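PDB 1YVU: protein argonaute from Aquifex aeolicus, which uses short single-stranded DNA guides to bind complementary target RNA and cleave it, with magnesium as the preferred metal cofactor. Local coordinates for residues 6-11 and 603-608; 627-632 and 639-644. One frame throughout, in Å; residues are numbered along the deposited sequence.

Interaction 1: residues 6-11 and 603-608; sequences LLNLYR and NPRFFS
The ring of Phe607 lies against the backbone of Leu6 and Leu7 on its CD1 side. Its CE1 and CZ atoms meet the amide end of Asn8. Phe607 CG stands anti to its own carbonyl carbon (chi1 -50°), which leaves it 4.1 Å from Leu6 O. The Asn8 and Phe607 side chains cross at about a right angle, and the amide and ring planes are 63° apart. Asn8 CG is 3.8 Å from Phe607 CE1. The other ring, Phe606, runs beside Leu7, and both side chains point the same way. Phe606 CD2 sits 3.9 Å from Leu7 CG, while the two methyls of Leu7 reach Phe606 CE2.

Further along, Leu7 CD2 packs on Pro604 CB at 3.9 Å. Leu9 CD2 meets Pro604 CG at 4.0 Å. Leu7 also packs against the carbonyl oxygen of Arg605.

The backbones run antiparallel. Leu6 and Phe607 form a hydrogen-bonded pair, with Leu6 N to Phe607 O at 2.8 Å and Phe607 N to Leu6 O at 2.7 Å. This short pairing joins the N-terminal domain to the PIWI domain.

Arg605 NH1 forms a salt bridge with Asp158 OD1, on strand 153-165. Helix 280-299 touches Phe607 through Leu284 and Asn8 through Ile287. Strand 310-315 puts Ala312 against Phe606, and strand 153-165 packs His156 against Asn8 and Pro604.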
loop_
_atom_site.group_PDB
_atom_site.type_symbol
_atom_site.label_atom_id
_atom_site.label_comp_id
_atom_site.label_asym_id
_atom_site.label_seq_id
_atom_site.Cartn_x
_atom_site.Cartn_y
_atom_site.Cartn_z
ATOM N N LEU A 6 19.130 -11.840 4.731
ATOM C CA LEU A 6 19.556 -10.454 4.901
ATOM C C LEU A 6 18.467 -9.435 4.615
ATOM O O LEU A 6 17.550 -9.718 3.858
ATOM C CB LEU A 6 20.751 -10.149 3.998
ATOM C CG LEU A 6 22.015 -10.981 4.065
ATOM C CD1 LEU A 6 23.078 -10.280 3.243
ATOM C CD2 LEU A 6 22.470 -11.089 5.459
ATOM N N LEU A 7 18.586 -8.256 5.244
ATOM C CA LEU A 7 17.652 -7.140 5.080
ATOM C C LEU A 7 18.383 -5.801 4.936
ATOM O O LEU A 7 19.466 -5.612 5.521
ATOM C CB LEU A 7 16.724 -6.985 6.285
ATOM C CG LEU A 7 15.631 -7.961 6.717
ATOM C CD1 LEU A 7 16.109 -8.701 7.948
ATOM C CD2 LEU A 7 14.351 -7.261 7.053
ATOM N N ASN A 8 17.651 -4.839 4.338
ATOM C CA ASN A 8 18.018 -3.427 4.075
ATOM C C ASN A 8 18.288 -2.658 5.347
ATOM O O ASN A 8 18.087 -1.428 5.365
ATOM C CB ASN A 8 16.802 -2.665 3.533
ATOM C CG ASN A 8 16.373 -3.095 2.199
ATOM O OD1 ASN A 8 16.821 -2.557 1.192
ATOM N ND2 ASN A 8 15.440 -4.020 2.167
ATOM N N LEU A 9 18.588 -3.358 6.439
ATOM C CA LEU A 9 18.804 -2.708 7.735
ATOM C C LEU A 9 20.236 -2.724 8.177
ATOM O O LEU A 9 20.859 -3.761 8.158
ATOM C CB LEU A 9 17.917 -3.354 8.796
ATOM C CG LEU A 9 16.420 -3.399 8.472
ATOM C CD1 LEU A 9 15.713 -4.444 9.270
ATOM C CD2 LEU A 9 15.822 -2.058 8.673
ATOM N N TYR A 10 20.768 -1.559 8.523
ATOM C CA TYR A 10 22.153 -1.435 8.952
ATOM C C TYR A 10 22.231 -0.571 10.200
ATOM O O TYR A 10 21.701 0.551 10.188
ATOM C CB TYR A 10 22.961 -0.712 7.877
ATOM C CG TYR A 10 22.883 -1.301 6.505
ATOM C CD1 TYR A 10 21.866 -0.905 5.599
ATOM C CD2 TYR A 10 23.788 -2.298 6.113
ATOM C CE1 TYR A 10 21.751 -1.528 4.319
ATOM C CE2 TYR A 10 23.699 -2.912 4.847
ATOM C CZ TYR A 10 22.671 -2.537 3.959
ATOM O OH TYR A 10 22.536 -3.215 2.769
ATOM N N ARG A 11 22.987 -1.029 11.216
ATOM C CA ARG A 11 23.166 -0.289 12.476
ATOM C C ARG A 11 23.795 1.033 12.172
ATOM O O ARG A 11 24.796 1.091 11.491
ATOM C CB ARG A 11 24.040 -1.026 13.492
ATOM C CG ARG A 11 23.339 -2.196 14.115
ATOM C CD ARG A 11 24.007 -2.761 15.368
ATOM N NE ARG A 11 23.139 -3.777 15.988
ATOM C CZ ARG A 11 23.540 -4.753 16.806
ATOM N NH1 ARG A 11 24.821 -4.873 17.139
ATOM N NH2 ARG A 11 22.648 -5.627 17.275
ATOM N N ASN A 603 8.454 -1.468 2.873
ATOM C CA ASN A 603 9.045 -2.217 3.965
ATOM C C ASN A 603 10.445 -2.737 3.646
ATOM O O ASN A 603 10.884 -2.672 2.488
ATOM C CB ASN A 603 8.110 -3.389 4.282
ATOM C CG ASN A 603 6.772 -2.933 4.791
ATOM O OD1 ASN A 603 6.668 -2.037 5.640
ATOM N ND2 ASN A 603 5.726 -3.544 4.262
ATOM N N PRO A 604 11.212 -3.147 4.684
ATOM C CA PRO A 604 12.557 -3.677 4.437
ATOM C C PRO A 604 12.407 -5.056 3.815
ATOM O O PRO A 604 11.633 -5.881 4.310
ATOM C CB PRO A 604 13.141 -3.765 5.835
ATOM C CG PRO A 604 12.498 -2.646 6.542
ATOM C CD PRO A 604 11.076 -2.789 6.110
ATOM N N ARG A 605 13.093 -5.258 2.692
ATOM C CA ARG A 605 13.037 -6.511 1.955
ATOM C C ARG A 605 13.914 -7.609 2.554
ATOM O O ARG A 605 14.617 -7.355 3.529
ATOM C CB ARG A 605 13.338 -6.255 0.473
ATOM C CG ARG A 605 12.231 -5.455 -0.274
ATOM C CD ARG A 605 12.240 -5.706 -1.800
ATOM N NE ARG A 605 11.978 -4.501 -2.585
ATOM C CZ ARG A 605 12.886 -3.557 -2.848
ATOM N NH1 ARG A 605 14.128 -3.688 -2.396
ATOM N NH2 ARG A 605 12.547 -2.459 -3.516
ATOM N N PHE A 606 13.704 -8.846 2.089
ATOM C CA PHE A 606 14.479 -10.021 2.513
ATOM C C PHE A 606 15.272 -10.499 1.299
ATOM O O PHE A 606 14.710 -10.709 0.204
ATOM C CB PHE A 606 13.597 -11.178 2.954
ATOM C CG PHE A 606 12.962 -10.999 4.311
ATOM C CD1 PHE A 606 11.582 -10.804 4.421
ATOM C CD2 PHE A 606 13.708 -11.125 5.501
ATOM C CE1 PHE A 606 10.948 -10.738 5.691
ATOM C CE2 PHE A 606 13.060 -11.058 6.787
ATOM C CZ PHE A 606 11.692 -10.869 6.865
ATOM N N PHE A 607 16.579 -10.654 1.491
ATOM C CA PHE A 607 17.472 -11.100 0.436
ATOM C C PHE A 607 18.098 -12.397 0.917
ATOM O O PHE A 607 18.702 -12.438 1.989
ATOM C CB PHE A 607 18.572 -10.060 0.152
ATOM C CG PHE A 607 18.059 -8.648 -0.058
ATOM C CD1 PHE A 607 18.180 -7.680 0.961
ATOM C CD2 PHE A 607 17.443 -8.278 -1.271
ATOM C CE1 PHE A 607 17.690 -6.343 0.769
ATOM C CE2 PHE A 607 16.944 -6.949 -1.483
ATOM C CZ PHE A 607 17.066 -5.983 -0.472
ATOM N N SER A 608 17.850 -13.465 0.160
ATOM C CA SER A 608 18.370 -14.809 0.408
ATOM C C SER A 608 17.930 -15.704 -0.730
ATOM O O SER A 608 16.975 -15.381 -1.449
ATOM C CB SER A 608 17.861 -15.385 1.714
ATOM O OG SER A 608 16.482 -15.151 1.818
#

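Interaction 2: residues 627-632 and 639-644; sequences LATYNQ and QPIKVR
Leu627 and Ile641 are tied by two backbone hydrogen bonds. Leu627 N gives a nearly straight bond to Ile641 O, at 2.8 Å with 176° at the hydrogen. Ile641 N returns one to Leu627 O at 2.9 Å, more bent at 140°. They make an antiparallel hydrogen-bonded pair, the last of the hairpin before its connecting loop, within the PIWI box.

A third polar contact lies further into the loop. Gln639 N points to Tyr630 OH at 3.4 Å, a weak hydrogen bond. The carbonyl of Gln639 comes to the edge of the tyrosine ring, near its plane, with O 3.6 Å from Tyr630 CE2. Thr629 OG1 also lies at the edge of this ring, and its own hydrogen bond goes to Lys674 O. An alanine in place of Tyr630 would probably leave Gln639 N without this partner and open a gap beside the Gln639 backbone.

The apolar contacts gather on one side of the paired backbones. Ile641 CG1 lies between its backbone N and carbonyl carbon (chi1 76°), where it is 4.0 Å from Thr629 CG2. Ile641 CD1 meets the same methyl at 3.9 Å. The two side chains cross at about a right angle. Leu627 CB faces Ile641 CG1, and Leu627 CD2 is 4.4 Å from Val643 CG2. On the strand's other side, Pro640 CB rests by Leu627 O.

The Ile641 side chain is about 10 Å from that of Asp571, a probable manganese ligand. Helix 652-661 packs Ile659 against Leu627, Thr629 and Val643. Strand 592-599 flanks strand 641-645, with Ile598 on Ile641 and Leu596 on Val643.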
loop_
_atom_site.group_PDB
_atom_site.type_symbol
_atom_site.label_atom_id
_atom_site.label_comp_id
_atom_site.label_asym_id
_atom_site.label_seq_id
_atom_site.Cartn_x
_atom_site.Cartn_y
_atom_site.Cartn_z
ATOM N N LEU A 627 7.681 -9.123 8.356
ATOM C CA LEU A 627 7.320 -10.506 8.152
ATOM C C LEU A 627 7.166 -10.968 6.715
ATOM O O LEU A 627 6.510 -10.300 5.904
ATOM C CB LEU A 627 5.991 -10.740 8.892
ATOM C CG LEU A 627 5.419 -12.141 8.999
ATOM C CD1 LEU A 627 6.407 -12.972 9.802
ATOM C CD2 LEU A 627 4.005 -12.145 9.629
ATOM N N ALA A 628 7.646 -12.179 6.448
ATOM C CA ALA A 628 7.503 -12.772 5.136
ATOM C C ALA A 628 6.224 -13.630 5.184
ATOM O O ALA A 628 6.196 -14.681 5.858
ATOM C CB ALA A 628 8.677 -13.603 4.844
ATOM N N THR A 629 5.189 -13.169 4.473
ATOM C CA THR A 629 3.890 -13.839 4.420
ATOM C C THR A 629 3.669 -14.887 3.357
ATOM O O THR A 629 2.631 -15.568 3.368
ATOM C CB THR A 629 2.801 -12.844 4.212
ATOM O OG1 THR A 629 3.232 -11.850 3.259
ATOM C CG2 THR A 629 2.422 -12.219 5.522
ATOM N N TYR A 630 4.578 -14.947 2.382
ATOM C CA TYR A 630 4.493 -15.885 1.258
ATOM C C TYR A 630 5.896 -16.215 0.740
ATOM O O TYR A 630 6.806 -15.398 0.872
ATOM C CB TYR A 630 3.598 -15.309 0.128
ATOM C CG TYR A 630 4.144 -14.113 -0.661
ATOM C CD1 TYR A 630 4.431 -14.234 -2.035
ATOM C CD2 TYR A 630 4.316 -12.848 -0.061
ATOM C CE1 TYR A 630 4.872 -13.123 -2.808
ATOM C CE2 TYR A 630 4.760 -11.725 -0.818
ATOM C CZ TYR A 630 5.029 -11.871 -2.195
ATOM O OH TYR A 630 5.404 -10.786 -2.971
ATOM N N ASN A 631 6.036 -17.386 0.110
ATOM C CA ASN A 631 7.302 -17.878 -0.456
ATOM C C ASN A 631 7.663 -17.147 -1.761
ATOM O O ASN A 631 6.766 -16.707 -2.490
ATOM C CB ASN A 631 7.188 -19.377 -0.745
ATOM C CG ASN A 631 6.575 -20.166 0.407
ATOM O OD1 ASN A 631 7.141 -20.239 1.484
ATOM N ND2 ASN A 631 5.424 -20.779 0.165
ATOM N N GLN A 632 8.963 -17.023 -2.056
ATOM C CA GLN A 632 9.437 -16.340 -3.280
ATOM C C GLN A 632 9.139 -17.185 -4.513
ATOM O O GLN A 632 9.792 -18.215 -4.727
ATOM C CB GLN A 632 10.953 -16.094 -3.252
ATOM C CG GLN A 632 11.486 -15.162 -2.184
ATOM C CD GLN A 632 12.984 -14.879 -2.354
ATOM O OE1 GLN A 632 13.825 -15.763 -2.163
ATOM N NE2 GLN A 632 13.316 -13.640 -2.711
ATOM N N GLN A 639 7.624 -8.776 -1.383
ATOM C CA GLN A 639 7.224 -7.676 -0.547
ATOM C C GLN A 639 6.846 -8.182 0.855
ATOM O O GLN A 639 5.797 -8.826 1.030
ATOM C CB GLN A 639 6.014 -6.977 -1.169
ATOM C CG GLN A 639 5.985 -6.857 -2.692
ATOM C CD GLN A 639 5.841 -5.420 -3.144
ATOM O OE1 GLN A 639 6.696 -4.580 -2.837
ATOM N NE2 GLN A 639 4.755 -5.121 -3.863
ATOM N N PRO A 640 7.713 -7.942 1.866
ATOM C CA PRO A 640 7.402 -8.389 3.226
ATOM C C PRO A 640 6.467 -7.365 3.848
ATOM O O PRO A 640 6.564 -6.172 3.537
ATOM C CB PRO A 640 8.764 -8.320 3.925
ATOM C CG PRO A 640 9.738 -8.277 2.843
ATOM C CD PRO A 640 9.096 -7.432 1.820
ATOM N N ILE A 641 5.549 -7.804 4.700
ATOM C CA ILE A 641 4.652 -6.845 5.353
ATOM C C ILE A 641 5.187 -6.441 6.740
ATOM O O ILE A 641 6.060 -7.110 7.310
ATOM C CB ILE A 641 3.178 -7.358 5.444
ATOM C CG1 ILE A 641 3.029 -8.414 6.541
ATOM C CG2 ILE A 641 2.711 -7.876 4.067
ATOM C CD1 ILE A 641 1.616 -8.677 6.953
ATOM N N LYS A 642 4.727 -5.300 7.239
ATOM C CA LYS A 642 5.136 -4.840 8.558
ATOM C C LYS A 642 3.871 -4.830 9.366
ATOM O O LYS A 642 2.892 -4.177 9.003
ATOM C CB LYS A 642 5.794 -3.460 8.514
ATOM C CG LYS A 642 6.026 -2.808 9.870
ATOM C CD LYS A 642 6.766 -1.488 9.750
ATOM C CE LYS A 642 6.281 -0.513 10.813
ATOM N NZ LYS A 642 7.231 0.623 11.022
ATOM N N VAL A 643 3.877 -5.672 10.398
ATOM C CA VAL A 643 2.756 -5.846 11.340
ATOM C C VAL A 643 3.122 -5.058 12.585
ATOM O O VAL A 643 4.225 -5.205 13.085
ATOM C CB VAL A 643 2.593 -7.335 11.760
ATOM C CG1 VAL A 643 1.489 -7.482 12.800
ATOM C CG2 VAL A 643 2.336 -8.215 10.552
ATOM N N ARG A 644 2.203 -4.224 13.062
ATOM C CA ARG A 644 2.444 -3.433 14.251
ATOM C C ARG A 644 1.355 -3.683 15.285
ATOM O O ARG A 644 0.175 -3.704 14.945
ATOM C CB ARG A 644 2.527 -1.945 13.898
ATOM C CG ARG A 644 2.937 -1.044 15.081
ATOM C CD ARG A 644 2.837 0.433 14.760
ATOM N NE ARG A 644 2.697 1.225 15.980
ATOM C CZ ARG A 644 2.362 2.514 16.026
ATOM N NH1 ARG A 644 2.124 3.207 14.906
ATOM N NH2 ARG A 644 2.240 3.107 17.206
#

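In the fold
The chain enters interaction 1 almost at once, through residues 6-11 of the N-terminal domain. It then runs through both linkers, the PAZ and Mid domains and much of the PIWI domain before 603-608 returns to pair with it. Interaction 1 thus closes a loop of 591 residues. Interaction 2 follows in series: 627-632 and 639-644 close a short loop of six residues, and the two loops neither nest nor cross. The centres of interactions 1 and 2 are about 12 Å apart, and the two touch. Asn603 ND2 probably bonds to Pro640 O, and Phe606 packs on Ala628 and Pro640. The N-terminal strand is therefore linked, through 603-608, to the PIWI box hairpin.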